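Local coordinates for dextranase (Pseudarthrobacter oxydans, PDB 6NZS), which catalyses the endohydrolysis of (1->6)-alpha-D-glucosidic linkages in dextran, as a glycoside hydrolase of family 49, at residues S35-Q40 and N184-F189; V98-R103 and V148-Q153; H501-N506 and L547-V552. One frame throughout, in Å; residues are numbered along the deposited sequence.

Contact 1 of 3, residues S35-Q40 and N184-F189; sequences SFYDLQ and NSMMIF
Tyr37 bonds to Asn184 by placing its phenol OH 2.6 Å from the backbone O of Asn184; the C=O...donor angle is 157°, so the hydroxyl approaches close to the carbonyl direction. The same ring is covered on one face by Met186, whose CB lies 3.7 Å from Tyr37 CE2 and above the ring centre, a CH-pi contact. Met186 is bent at chi2, which brings SD obliquely beside the ring in a Met-aromatic contact, 3.7 Å from Tyr37 CB. Beyond the sulfur, Met186 CE rests on Leu39 CD1, and Leu39 CD1 also meets Ile188 CD1 at 3.6 Å. Next to Tyr37, the amide of Asn184 is stacked on a face of the Phe36 ring, the planes 17° apart and Asn184 OD1 3.2 Å from Phe36 CE2; Ser35 CB covers the opposite face. Thr84 OG1 bonds to OD1 and Gln153 to ND2 of this amide, which fixes its rotation. The two strands run 16° from parallel with axes 9.3 Å apart, a separation for layers facing each other within the N-terminal Ig-like domain. Besides its apolar side chains, the contact thus buries a short phenol-carbonyl hydrogen bond and an amide held at both ends.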
loop_
_atom_site.group_PDB
_atom_site.type_symbol
_atom_site.label_atom_id
_atom_site.label_comp_id
_atom_site.label_asym_id
_atom_site.label_seq_id
_atom_site.Cartn_x
_atom_site.Cartn_y
_atom_site.Cartn_z
ATOM N N SER A 35 -20.317 -3.571 -7.153
ATOM C CA SER A 35 -21.532 -3.064 -7.775
ATOM C C SER A 35 -21.266 -2.329 -9.076
ATOM O O SER A 35 -22.215 -2.019 -9.805
ATOM C CB SER A 35 -22.216 -2.073 -6.834
ATOM O OG SER A 35 -22.566 -2.710 -5.622
ATOM N N PHE A 36 -20.006 -2.059 -9.402
ATOM C CA PHE A 36 -19.696 -1.075 -10.422
ATOM C C PHE A 36 -18.989 -1.618 -11.648
ATOM O O PHE A 36 -19.079 -0.982 -12.703
ATOM C CB PHE A 36 -18.882 0.074 -9.806
ATOM C CG PHE A 36 -19.547 0.657 -8.607
ATOM C CD1 PHE A 36 -20.642 1.484 -8.765
ATOM C CD2 PHE A 36 -19.133 0.339 -7.326
ATOM C CE1 PHE A 36 -21.301 2.009 -7.675
ATOM C CE2 PHE A 36 -19.794 0.871 -6.228
ATOM C CZ PHE A 36 -20.874 1.699 -6.407
ATOM N N TYR A 37 -18.315 -2.766 -11.558
ATOM C CA TYR A 37 -17.535 -3.301 -12.670
ATOM C C TYR A 37 -17.743 -4.799 -12.799
ATOM O O TYR A 37 -17.874 -5.504 -11.795
ATOM C CB TYR A 37 -16.027 -3.045 -12.461
ATOM C CG TYR A 37 -15.759 -1.587 -12.241
ATOM C CD1 TYR A 37 -15.710 -0.716 -13.317
ATOM C CD2 TYR A 37 -15.625 -1.062 -10.959
ATOM C CE1 TYR A 37 -15.508 0.631 -13.138
ATOM C CE2 TYR A 37 -15.425 0.301 -10.764
ATOM C CZ TYR A 37 -15.371 1.138 -11.865
ATOM O OH TYR A 37 -15.183 2.490 -11.722
ATOM N N ASP A 38 -17.760 -5.272 -14.043
ATOM C CA ASP A 38 -17.674 -6.692 -14.354
ATOM C C ASP A 38 -16.449 -6.921 -15.222
ATOM O O ASP A 38 -16.123 -6.089 -16.072
ATOM C CB ASP A 38 -18.915 -7.178 -15.112
ATOM C CG ASP A 38 -20.151 -7.215 -14.238
ATOM O OD1 ASP A 38 -20.059 -7.718 -13.105
ATOM O OD2 ASP A 38 -21.222 -6.747 -14.695
ATOM N N LEU A 39 -15.776 -8.052 -15.014
ATOM C CA LEU A 39 -14.543 -8.352 -15.731
ATOM C C LEU A 39 -14.582 -9.764 -16.309
ATOM O O LEU A 39 -15.013 -10.708 -15.641
ATOM C CB LEU A 39 -13.347 -8.204 -14.785
ATOM C CG LEU A 39 -11.951 -8.251 -15.398
ATOM C CD1 LEU A 39 -11.016 -7.304 -14.654
ATOM C CD2 LEU A 39 -11.404 -9.647 -15.321
ATOM N N GLN A 40 -14.128 -9.901 -17.560
ATOM C CA GLN A 40 -13.905 -11.196 -18.192
ATOM C C GLN A 40 -12.529 -11.187 -18.842
ATOM O O GLN A 40 -12.007 -10.128 -19.199
ATOM C CB GLN A 40 -14.967 -11.509 -19.252
ATOM C CG GLN A 40 -16.347 -11.792 -18.689
ATOM C CD GLN A 40 -17.374 -12.036 -19.777
ATOM O OE1 GLN A 40 -17.116 -11.781 -20.953
ATOM N NE2 GLN A 40 -18.544 -12.537 -19.391
ATOM N N ASN A 184 -15.326 5.180 -7.545
ATOM C CA ASN A 184 -15.368 3.737 -7.365
ATOM C C ASN A 184 -14.184 3.195 -8.156
ATOM O O ASN A 184 -14.226 3.119 -9.388
ATOM C CB ASN A 184 -16.708 3.201 -7.857
ATOM C CG ASN A 184 -17.863 3.793 -7.089
ATOM O OD1 ASN A 184 -18.038 3.511 -5.905
ATOM N ND2 ASN A 184 -18.642 4.645 -7.745
ATOM N N SER A 185 -13.112 2.883 -7.450
ATOM C CA SER A 185 -11.907 2.461 -8.143
ATOM C C SER A 185 -12.000 0.997 -8.561
ATOM O O SER A 185 -12.800 0.213 -8.036
ATOM C CB SER A 185 -10.673 2.736 -7.290
ATOM O OG SER A 185 -10.690 2.032 -6.063
ATOM N N MET A 186 -11.171 0.640 -9.543
ATOM C CA MET A 186 -11.170 -0.703 -10.118
ATOM C C MET A 186 -9.724 -1.105 -10.368
ATOM O O MET A 186 -9.084 -0.575 -11.284
ATOM C CB MET A 186 -11.967 -0.754 -11.423
ATOM C CG MET A 186 -11.925 -2.123 -12.119
ATOM S SD MET A 186 -12.599 -3.441 -11.078
ATOM C CE MET A 186 -12.246 -4.878 -12.090
ATOM N N MET A 187 -9.221 -2.049 -9.569
ATOM C CA MET A 187 -7.873 -2.572 -9.717
ATOM C C MET A 187 -7.932 -3.939 -10.375
ATOM O O MET A 187 -8.825 -4.742 -10.091
ATOM C CB MET A 187 -7.221 -2.715 -8.343
ATOM C CG MET A 187 -6.026 -1.812 -8.141
ATOM S SD MET A 187 -6.447 -0.076 -8.328
ATOM C CE MET A 187 -7.705 0.067 -7.051
ATOM N N ILE A 188 -6.978 -4.196 -11.264
ATOM C CA ILE A 188 -6.776 -5.522 -11.837
ATOM C C ILE A 188 -5.422 -6.032 -11.370
ATOM O O ILE A 188 -4.400 -5.351 -11.533
ATOM C CB ILE A 188 -6.850 -5.510 -13.373
ATOM C CG1 ILE A 188 -8.246 -5.084 -13.836
ATOM C CG2 ILE A 188 -6.486 -6.896 -13.939
ATOM C CD1 ILE A 188 -8.381 -4.918 -15.344
ATOM N N PHE A 189 -5.418 -7.221 -10.783
ATOM C CA PHE A 189 -4.196 -7.886 -10.364
ATOM C C PHE A 189 -4.052 -9.104 -11.279
ATOM O O PHE A 189 -4.628 -10.163 -11.023
ATOM C CB PHE A 189 -4.290 -8.307 -8.896
ATOM C CG PHE A 189 -4.519 -7.166 -7.926
ATOM C CD1 PHE A 189 -4.114 -5.860 -8.214
ATOM C CD2 PHE A 189 -5.129 -7.421 -6.708
ATOM C CE1 PHE A 189 -4.327 -4.834 -7.294
ATOM C CE2 PHE A 189 -5.337 -6.407 -5.790
ATOM C CZ PHE A 189 -4.937 -5.108 -6.082
#

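Contact 2 of 3, residues V98-R103 and V148-Q153; sequences VDVSLR and VEFEPQ
The Phe150 ring has Leu102 over one face, with CB 4.0 Å above the plane and offset toward the rim, while the backbone O of Val100 lies at its edge, in the ring plane. This is packing between facing strands in the N-terminal Ig-like domain: strands 98-102 and 148-150 have axes 9.4 Å apart at 38°, and no hydrogen bond joins the two segments. Leu102 CB stands 18° off the ring normal, the evidence for a CH-pi contact, and its CD2 methyl reaches Phe150 CD2 at 4.0 Å, the two side chains running antiparallel past one another. At the edge, Phe150 CZ is 3.6 Å from Val100 O, and Val100 CG1 touches Phe150 CE1 at 3.9 Å. CG of Phe150 lies anti to its carbonyl carbon (chi1 -76°), which starts the side chain toward strand 98-102; the ring then meets Val100 at its edge and Leu102 over a face. An alanine in place of Phe150 would probably leave a gap beside Leu102 CB and CD2 and Val100 CG1, since the ring carbons that meet them would be gone.

Farther along, the chain turns into a 3-10 segment after Phe150, closed by Gln153 N to Phe150 O at 2.9 Å. The turn brings Gln153 back against Leu102, and its amide is held beyond this contact, by Asn184 and, at NE2, by Gln106 OE1. Ile188 packs on Val100 and Val148, and Val133 touches Phe150. Val100 CG1 and Val148 CG1 meet more loosely, at 4.3 Å. Leu102 also reaches the turn directly, its CD1 methyl lying 4.0 Å from Gln153 CG.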
loop_
_atom_site.group_PDB
_atom_site.type_symbol
_atom_site.label_atom_id
_atom_site.label_comp_id
_atom_site.label_asym_id
_atom_site.label_seq_id
_atom_site.Cartn_x
_atom_site.Cartn_y
_atom_site.Cartn_z
ATOM N N VAL A 98 -8.623 -8.416 -21.587
ATOM C CA VAL A 98 -9.505 -8.260 -20.431
ATOM C C VAL A 98 -10.622 -7.303 -20.816
ATOM O O VAL A 98 -10.350 -6.161 -21.197
ATOM C CB VAL A 98 -8.736 -7.727 -19.215
ATOM C CG1 VAL A 98 -9.666 -7.597 -18.042
ATOM C CG2 VAL A 98 -7.580 -8.659 -18.874
ATOM N N ASP A 99 -11.874 -7.761 -20.724
ATOM C CA ASP A 99 -13.033 -6.893 -20.931
ATOM C C ASP A 99 -13.452 -6.330 -19.581
ATOM O O ASP A 99 -13.684 -7.094 -18.637
ATOM C CB ASP A 99 -14.219 -7.684 -21.497
ATOM C CG ASP A 99 -13.941 -8.266 -22.863
ATOM O OD1 ASP A 99 -13.569 -7.502 -23.770
ATOM O OD2 ASP A 99 -14.111 -9.489 -23.027
ATOM N N VAL A 100 -13.563 -5.008 -19.491
ATOM C CA VAL A 100 -14.050 -4.355 -18.278
ATOM C C VAL A 100 -15.302 -3.584 -18.647
ATOM O O VAL A 100 -15.272 -2.740 -19.552
ATOM C CB VAL A 100 -13.012 -3.417 -17.643
ATOM C CG1 VAL A 100 -13.524 -2.954 -16.282
ATOM C CG2 VAL A 100 -11.678 -4.122 -17.492
ATOM N N SER A 101 -16.399 -3.872 -17.951
ATOM C CA SER A 101 -17.690 -3.252 -18.205
ATOM C C SER A 101 -18.113 -2.447 -16.986
ATOM O O SER A 101 -18.012 -2.924 -15.849
ATOM C CB SER A 101 -18.748 -4.313 -18.499
ATOM O OG SER A 101 -18.439 -5.000 -19.699
ATOM N N LEU A 102 -18.588 -1.230 -17.233
ATOM C CA LEU A 102 -19.127 -0.370 -16.191
ATOM C C LEU A 102 -20.608 -0.700 -16.028
ATOM O O LEU A 102 -21.350 -0.737 -17.017
ATOM C CB LEU A 102 -18.935 1.086 -16.615
ATOM C CG LEU A 102 -19.333 2.209 -15.658
ATOM C CD1 LEU A 102 -18.632 2.082 -14.306
ATOM C CD2 LEU A 102 -19.031 3.561 -16.288
ATOM N N ARG A 103 -21.032 -0.948 -14.785
ATOM C CA ARG A 103 -22.366 -1.459 -14.471
ATOM C C ARG A 103 -23.381 -0.369 -14.157
ATOM O O ARG A 103 -24.556 -0.687 -13.942
ATOM C CB ARG A 103 -22.303 -2.391 -13.252
ATOM C CG ARG A 103 -21.594 -3.712 -13.483
ATOM C CD ARG A 103 -21.664 -4.617 -12.247
ATOM N NE ARG A 103 -23.031 -4.874 -11.776
ATOM C CZ ARG A 103 -23.821 -5.844 -12.233
ATOM N NH1 ARG A 103 -23.401 -6.660 -13.190
ATOM N NH2 ARG A 103 -25.043 -5.995 -11.743
ATOM N N VAL A 148 -8.038 0.799 -13.562
ATOM C CA VAL A 148 -8.837 1.048 -14.761
ATOM C C VAL A 148 -9.826 2.166 -14.439
ATOM O O VAL A 148 -10.648 2.032 -13.522
ATOM C CB VAL A 148 -9.568 -0.229 -15.206
ATOM C CG1 VAL A 148 -10.457 0.041 -16.410
ATOM C CG2 VAL A 148 -8.560 -1.340 -15.506
ATOM N N GLU A 149 -9.740 3.276 -15.175
ATOM C CA GLU A 149 -10.370 4.537 -14.764
ATOM C C GLU A 149 -11.325 5.036 -15.848
ATOM O O GLU A 149 -10.902 5.661 -16.829
ATOM C CB GLU A 149 -9.290 5.561 -14.410
ATOM C CG GLU A 149 -8.214 4.937 -13.516
ATOM C CD GLU A 149 -7.380 5.917 -12.718
ATOM O OE1 GLU A 149 -7.456 7.147 -12.951
ATOM O OE2 GLU A 149 -6.651 5.436 -11.831
ATOM N N PHE A 150 -12.617 4.767 -15.670
ATOM C CA PHE A 150 -13.628 5.260 -16.599
ATOM C C PHE A 150 -13.898 6.734 -16.302
ATOM O O PHE A 150 -14.182 7.103 -15.155
ATOM C CB PHE A 150 -14.926 4.471 -16.431
ATOM C CG PHE A 150 -14.907 3.097 -17.046
ATOM C CD1 PHE A 150 -14.243 2.045 -16.423
ATOM C CD2 PHE A 150 -15.592 2.852 -18.224
ATOM C CE1 PHE A 150 -14.247 0.774 -16.983
ATOM C CE2 PHE A 150 -15.595 1.583 -18.790
ATOM C CZ PHE A 150 -14.921 0.549 -18.169
ATOM N N GLU A 151 -13.810 7.573 -17.334
ATOM C CA GLU A 151 -14.012 9.012 -17.160
ATOM C C GLU A 151 -15.278 9.398 -16.393
ATOM O O GLU A 151 -15.183 10.270 -15.509
ATOM C CB GLU A 151 -13.911 9.729 -18.516
ATOM C CG GLU A 151 -13.688 11.227 -18.391
ATOM C CD GLU A 151 -13.537 11.890 -19.742
ATOM O OE1 GLU A 151 -12.632 11.486 -20.506
ATOM O OE2 GLU A 151 -14.330 12.806 -20.042
ATOM N N PRO A 152 -16.459 8.814 -16.644
ATOM C CA PRO A 152 -17.651 9.215 -15.873
ATOM C C PRO A 152 -17.575 8.900 -14.387
ATOM O O PRO A 152 -18.393 9.434 -13.624
ATOM C CB PRO A 152 -18.797 8.438 -16.540
ATOM C CG PRO A 152 -18.266 7.994 -17.849
ATOM C CD PRO A 152 -16.796 7.856 -17.717
ATOM N N GLN A 153 -16.638 8.053 -13.951
ATOM C CA GLN A 153 -16.462 7.744 -12.538
ATOM C C GLN A 153 -15.538 8.720 -11.818
ATOM O O GLN A 153 -15.468 8.687 -10.584
ATOM C CB GLN A 153 -15.961 6.301 -12.390
ATOM C CG GLN A 153 -17.082 5.283 -12.490
ATOM C CD GLN A 153 -17.996 5.360 -11.292
ATOM O OE1 GLN A 153 -17.533 5.346 -10.154
ATOM N NE2 GLN A 153 -19.293 5.484 -11.533
#

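Contact 3 of 3, residues H501-N506 and L547-V552; sequences HVKNLN and LENYSV
His501 donates from NE2 to OE1 of Glu548 at 2.8 Å, with an N-H...O angle of 146° and the acceptor in the imidazole plane. The carboxylate plane is turned 71° from that ring. Lys503 lies alongside Glu548, both chains extended and pointing the same way; its NZ makes a long salt bridge to Glu548 OE2, 3.7 Å away, and a water accepts from NZ while donating to OE1. Thr587 OG1 is a further partner of OE2, so the acid is gripped at both oxygens and is likely to be stabilised as its anion.

Parallel pairing joins the backbones: Glu548 N bonds to Val502 O, Asn504 N to Glu548 O at 2.8 Å, and Ser551 N to Leu505 O. Asn504 and Asn549 both have positive phi, marking matched bends in the two segments. A second water links Asn504 OD1, Asn549 O and Ser551 OG, while ND2 of Asn504 bonds to Asn478 of the neighbouring strand 469-482.

On the face opposite Lys503 and Glu548, Val502 CB meets Leu547 CD2; past the bend Leu505 CD2 lies 3.9 Å from Tyr550 CD1, each pair side by side. Leu450 also packs on Val502 and Leu505. Parallel strands paired residue for residue and bent in step are characteristic of successive coils of a parallel beta-helix, here the solenoid of a family 49 glycoside hydrolase.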
loop_
_atom_site.group_PDB
_atom_site.type_symbol
_atom_site.label_atom_id
_atom_site.label_comp_id
_atom_site.label_asym_id
_atom_site.label_seq_id
_atom_site.Cartn_x
_atom_site.Cartn_y
_atom_site.Cartn_z
ATOM N N HIS A 501 19.888 9.529 -2.215
ATOM C CA HIS A 501 19.771 9.849 -3.629
ATOM C C HIS A 501 18.332 9.626 -4.062
ATOM O O HIS A 501 17.780 8.544 -3.843
ATOM C CB HIS A 501 20.722 8.977 -4.454
ATOM C CG HIS A 501 21.043 9.541 -5.802
ATOM N ND1 HIS A 501 22.264 10.108 -6.103
ATOM C CD2 HIS A 501 20.298 9.624 -6.930
ATOM C CE1 HIS A 501 22.255 10.514 -7.363
ATOM N NE2 HIS A 501 21.074 10.229 -7.888
ATOM N N VAL A 502 17.729 10.651 -4.667
ATOM C CA VAL A 502 16.386 10.568 -5.240
ATOM C C VAL A 502 16.522 10.899 -6.718
ATOM O O VAL A 502 16.768 12.059 -7.078
ATOM C CB VAL A 502 15.404 11.523 -4.544
ATOM C CG1 VAL A 502 14.001 11.380 -5.137
ATOM C CG2 VAL A 502 15.375 11.268 -3.038
ATOM N N LYS A 503 16.384 9.890 -7.571
ATOM C CA LYS A 503 16.565 10.039 -9.008
ATOM C C LYS A 503 15.229 9.837 -9.712
ATOM O O LYS A 503 14.529 8.846 -9.468
ATOM C CB LYS A 503 17.590 9.036 -9.544
ATOM C CG LYS A 503 17.885 9.216 -11.022
ATOM C CD LYS A 503 19.049 8.336 -11.484
ATOM C CE LYS A 503 19.356 8.600 -12.950
ATOM N NZ LYS A 503 20.628 7.951 -13.387
ATOM N N ASN A 504 14.880 10.768 -10.595
ATOM C CA ASN A 504 13.636 10.699 -11.365
ATOM C C ASN A 504 12.397 10.620 -10.470
ATOM O O ASN A 504 11.479 9.825 -10.706
ATOM C CB ASN A 504 13.645 9.583 -12.421
ATOM C CG ASN A 504 12.472 9.703 -13.392
ATOM O OD1 ASN A 504 11.973 10.808 -13.649
ATOM N ND2 ASN A 504 12.009 8.571 -13.913
ATOM N N LEU A 505 12.366 11.461 -9.440
ATOM C CA LEU A 505 11.098 11.811 -8.806
ATOM C C LEU A 505 10.396 12.745 -9.778
ATOM O O LEU A 505 10.784 13.910 -9.924
ATOM C CB LEU A 505 11.341 12.502 -7.467
ATOM C CG LEU A 505 10.100 13.141 -6.827
ATOM C CD1 LEU A 505 9.029 12.087 -6.561
ATOM C CD2 LEU A 505 10.449 13.897 -5.556
ATOM N N ASN A 506 9.384 12.234 -10.479
ATOM C CA ASN A 506 8.676 13.001 -11.493
ATOM C C ASN A 506 7.234 13.167 -11.046
ATOM O O ASN A 506 6.505 12.183 -10.876
ATOM C CB ASN A 506 8.806 12.377 -12.889
ATOM C CG ASN A 506 8.217 10.985 -12.984
ATOM O OD1 ASN A 506 7.103 10.811 -13.483
ATOM N ND2 ASN A 506 8.985 9.976 -12.564
ATOM N N LEU A 547 19.034 15.316 -5.488
ATOM C CA LEU A 547 17.797 15.298 -6.272
ATOM C C LEU A 547 18.200 15.371 -7.740
ATOM O O LEU A 547 18.436 16.458 -8.275
ATOM C CB LEU A 547 16.887 16.460 -5.890
ATOM C CG LEU A 547 16.609 16.585 -4.391
ATOM C CD1 LEU A 547 15.804 17.838 -4.079
ATOM C CD2 LEU A 547 15.918 15.352 -3.834
ATOM N N GLU A 548 18.272 14.219 -8.392
ATOM C CA GLU A 548 18.687 14.122 -9.786
ATOM C C GLU A 548 17.446 13.913 -10.648
ATOM O O GLU A 548 16.707 12.949 -10.447
ATOM C CB GLU A 548 19.651 12.947 -9.964
ATOM C CG GLU A 548 20.149 12.790 -11.383
ATOM C CD GLU A 548 21.100 11.621 -11.561
ATOM O OE1 GLU A 548 21.357 10.897 -10.573
ATOM O OE2 GLU A 548 21.588 11.427 -12.691
ATOM N N ASN A 549 17.212 14.818 -11.602
ATOM C CA ASN A 549 16.025 14.740 -12.455
ATOM C C ASN A 549 14.739 14.724 -11.636
ATOM O O ASN A 549 13.805 13.976 -11.934
ATOM C CB ASN A 549 16.075 13.554 -13.415
ATOM C CG ASN A 549 17.308 13.565 -14.267
ATOM O OD1 ASN A 549 17.834 14.631 -14.590
ATOM N ND2 ASN A 549 17.785 12.380 -14.641
ATOM N N TYR A 550 14.709 15.520 -10.575
ATOM C CA TYR A 550 13.456 15.868 -9.914
ATOM C C TYR A 550 12.700 16.799 -10.848
ATOM O O TYR A 550 13.248 17.812 -11.291
ATOM C CB TYR A 550 13.791 16.563 -8.591
ATOM C CG TYR A 550 12.682 17.319 -7.882
ATOM C CD1 TYR A 550 11.356 16.885 -7.928
ATOM C CD2 TYR A 550 12.968 18.465 -7.152
ATOM C CE1 TYR A 550 10.359 17.575 -7.264
ATOM C CE2 TYR A 550 11.987 19.163 -6.490
ATOM C CZ TYR A 550 10.677 18.719 -6.552
ATOM O OH TYR A 550 9.700 19.425 -5.896
ATOM N N SER A 551 11.469 16.437 -11.207
ATOM C CA SER A 551 10.728 17.229 -12.181
ATOM C C SER A 551 9.288 17.423 -11.735
ATOM O O SER A 551 8.711 16.580 -11.040
ATOM C CB SER A 551 10.759 16.606 -13.584
ATOM O OG SER A 551 10.039 15.379 -13.637
ATOM N N VAL A 552 8.722 18.560 -12.139
ATOM C CA VAL A 552 7.314 18.883 -11.934
ATOM C C VAL A 552 6.758 19.319 -13.278
ATOM O O VAL A 552 7.322 20.209 -13.921
ATOM C CB VAL A 552 7.128 20.006 -10.901
ATOM C CG1 VAL A 552 5.650 20.179 -10.610
ATOM C CG2 VAL A 552 7.904 19.705 -9.606
HETATM O O HOH W 1 22.660 8.650 -11.185
HETATM O O HOH W 2 11.983 13.488 -13.841
#

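From the N terminus, the chain first passes 35-40, then 98-103 and 148-153, and reaches 184-189, so contact 2, closing a loop of 44 residues, is nested inside the 143-residue loop closed by contact 1. Both lie within the N-terminal Ig-like domain with centres 7 Å apart; strand 37-43 pairs with 96-102, and 144-150 with 176-192, so the two contacts join the same facing layers. They also touch directly, through the Asp38 to Arg103 salt bridge. Contact 3 follows in series, closing a 40-residue excursion between neighbouring solenoid strands. Its centre lies about 33 Å from that of contact 1, and its nearest atoms about 15 Å from contact 2, without touching either.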